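Local coordinates for thioesterase domain protein YiiD (Shewanella oneidensis, PDB 1T82) that is of uncertain function but adopts a dimeric hotdog fold and is probably a thioesterase or acyltransferase, at residues L37-G42 and W78-L83. Residues are numbered along the deposited sequence; the frame is centred on the assembly and turned at random.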
loop_
_atom_site.group_PDB
_atom_site.type_symbol
_atom_site.label_atom_id
_atom_site.label_comp_id
_atom_site.label_asym_id
_atom_site.label_seq_id
_atom_site.Cartn_x
_atom_site.Cartn_y
_atom_site.Cartn_z
ATOM N N LEU B 37 3.620 14.534 11.821
ATOM C CA LEU B 37 4.737 15.114 12.559
ATOM C C LEU B 37 4.641 16.635 12.562
ATOM O O LEU B 37 4.830 17.276 13.595
ATOM C CB LEU B 37 6.074 14.706 11.931
ATOM C CG LEU B 37 6.568 13.272 12.138
ATOM C CD1 LEU B 37 7.832 13.036 11.318
ATOM C CD2 LEU B 37 6.841 13.040 13.613
ATOM N N SER B 38 4.338 17.212 11.404
ATOM C CA SER B 38 4.253 18.659 11.293
ATOM C C SER B 38 3.645 19.111 9.976
ATOM O O SER B 38 3.610 18.359 9.003
ATOM C CB SER B 38 5.652 19.260 11.425
ATOM O OG SER B 38 6.510 18.726 10.426
ATOM N N PHE B 39 3.176 20.352 9.952
ATOM C CA PHE B 39 2.586 20.927 8.751
ATOM C C PHE B 39 2.869 22.423 8.742
ATOM O O PHE B 39 2.181 23.200 9.404
ATOM C CB PHE B 39 1.075 20.675 8.716
ATOM C CG PHE B 39 0.380 21.286 7.525
ATOM C CD1 PHE B 39 0.864 21.083 6.236
ATOM C CD2 PHE B 39 -0.764 22.059 7.694
ATOM C CE1 PHE B 39 0.220 21.642 5.133
ATOM C CE2 PHE B 39 -1.418 22.623 6.600
ATOM C CZ PHE B 39 -0.923 22.415 5.316
ATOM N N THR B 40 3.898 22.818 7.999
ATOM C CA THR B 40 4.270 24.225 7.907
ATOM C C THR B 40 4.866 24.552 6.547
ATOM O O THR B 40 5.494 23.703 5.914
ATOM C CB THR B 40 5.293 24.606 8.997
ATOM O OG1 THR B 40 5.649 25.988 8.859
ATOM C CG2 THR B 40 6.544 23.752 8.876
ATOM N N ASP B 41 4.664 25.789 6.102
ATOM C CA ASP B 41 5.181 26.236 4.815
ATOM C C ASP B 41 4.742 25.351 3.657
ATOM O O ASP B 41 5.489 25.164 2.699
ATOM C CB ASP B 41 6.709 26.296 4.847
ATOM C CG ASP B 41 7.225 27.603 5.399
ATOM O OD1 ASP B 41 6.864 27.955 6.545
ATOM O OD2 ASP B 41 7.994 28.281 4.684
ATOM N N GLY B 42 3.534 24.805 3.753
ATOM C CA GLY B 42 3.016 23.967 2.690
ATOM C C GLY B 42 3.549 22.549 2.628
ATOM O O GLY B 42 3.293 21.840 1.656
ATOM N N TRP B 78 -6.799 16.467 2.466
ATOM C CA TRP B 78 -7.741 16.688 3.559
ATOM C C TRP B 78 -7.448 18.019 4.251
ATOM O O TRP B 78 -8.355 18.819 4.487
ATOM C CB TRP B 78 -7.633 15.541 4.566
ATOM C CG TRP B 78 -8.619 15.600 5.686
ATOM C CD1 TRP B 78 -9.886 15.099 5.691
ATOM C CD2 TRP B 78 -8.406 16.172 6.981
ATOM N NE1 TRP B 78 -10.478 15.317 6.916
ATOM C CE2 TRP B 78 -9.591 15.974 7.725
ATOM C CE3 TRP B 78 -7.330 16.831 7.585
ATOM C CZ2 TRP B 78 -9.726 16.413 9.046
ATOM C CZ3 TRP B 78 -7.463 17.268 8.898
ATOM C CH2 TRP B 78 -8.654 17.055 9.612
ATOM N N LEU B 79 -6.179 18.254 4.570
ATOM C CA LEU B 79 -5.767 19.488 5.236
ATOM C C LEU B 79 -6.111 20.719 4.419
ATOM O O LEU B 79 -6.632 21.699 4.954
ATOM C CB LEU B 79 -4.260 19.470 5.504
ATOM C CG LEU B 79 -3.780 18.599 6.670
ATOM C CD1 LEU B 79 -2.275 18.425 6.600
ATOM C CD2 LEU B 79 -4.185 19.247 7.989
ATOM N N GLN B 80 -5.818 20.674 3.123
ATOM C CA GLN B 80 -6.107 21.811 2.262
ATOM C C GLN B 80 -7.610 22.072 2.207
ATOM O O GLN B 80 -8.040 23.223 2.147
ATOM C CB GLN B 80 -5.548 21.568 0.858
ATOM C CG GLN B 80 -4.018 21.514 0.793
ATOM C CD GLN B 80 -3.348 22.784 1.293
ATOM O OE1 GLN B 80 -3.901 23.879 1.175
ATOM N NE2 GLN B 80 -2.143 22.646 1.837
ATOM N N GLN B 81 -8.410 21.006 2.234
ATOM C CA GLN B 81 -9.859 21.165 2.208
ATOM C C GLN B 81 -10.328 21.799 3.511
ATOM O O GLN B 81 -11.216 22.647 3.511
ATOM C CB GLN B 81 -10.551 19.816 1.997
ATOM C CG GLN B 81 -10.273 19.219 0.631
ATOM C CD GLN B 81 -11.093 17.981 0.342
ATOM O OE1 GLN B 81 -11.821 17.481 1.200
ATOM N NE2 GLN B 81 -10.971 17.474 -0.875
ATOM N N GLN B 82 -9.728 21.390 4.623
ATOM C CA GLN B 82 -10.101 21.955 5.913
ATOM C C GLN B 82 -9.802 23.449 5.938
ATOM O O GLN B 82 -10.596 24.239 6.447
ATOM C CB GLN B 82 -9.337 21.262 7.043
ATOM C CG GLN B 82 -9.705 19.801 7.241
ATOM C CD GLN B 82 -11.132 19.621 7.722
ATOM O OE1 GLN B 82 -11.523 20.168 8.755
ATOM N NE2 GLN B 82 -11.913 18.843 6.984
ATOM N N LEU B 83 -8.657 23.839 5.383
ATOM C CA LEU B 83 -8.267 25.247 5.360
ATOM C C LEU B 83 -9.251 26.126 4.591
ATOM O O LEU B 83 -9.449 27.293 4.938
ATOM C CB LEU B 83 -6.856 25.396 4.776
ATOM C CG LEU B 83 -5.722 24.851 5.656
ATOM C CD1 LEU B 83 -4.391 24.947 4.916
ATOM C CD2 LEU B 83 -5.670 25.635 6.959
#
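The side-chain amide nitrogen of Q80, NE2, lies 3.7 Å from CZ of F39, the closest polar atom of the helix segment to the aromatic ring that carries this contact. NE2 comes to the ring edge, near its plane, rather than over a face, so this is a van der Waals contact and not an amino-aromatic bond; the amide and ring planes stand 75° apart. A bend at chi2 brings the Q80 amide round toward strand 35-40, although the side chain does not set out in that direction. L79 and F39 approach from opposite directions: the methyl CD1 of L79 sits over the centre of one ring face, 4.0 Å from the F39 centroid and 9° off the normal, a well-centred CH-pi contact. One helical turn on, CD1 of L83 reaches CE2 of F39 at 4.1 Å, again at the edge. F39 spans the gap because its CG is anti to the backbone N (chi1 178°), which carries the ring out from the strand to the helix; the axes of strand 37-40 and helix 78-83 come no closer than 12.0 Å. Replacing F39 by an alanine would remove the ring, and is likely to leave CD1 of L79 without its aromatic face and a gap between strand and helix. L15 of helix 12-25 and M11 also touch F39, while L79 packs on L44 of the adjacent strand 43-47. The contact thus joins an outermost strand of the chain's antiparallel sheet to the C-terminal part of helix 62-84, the long helix that the sheet wraps in a hotdog fold. With no hydrogen bond between the two segments, their association rests on dispersion and the shape of one phenyl ring.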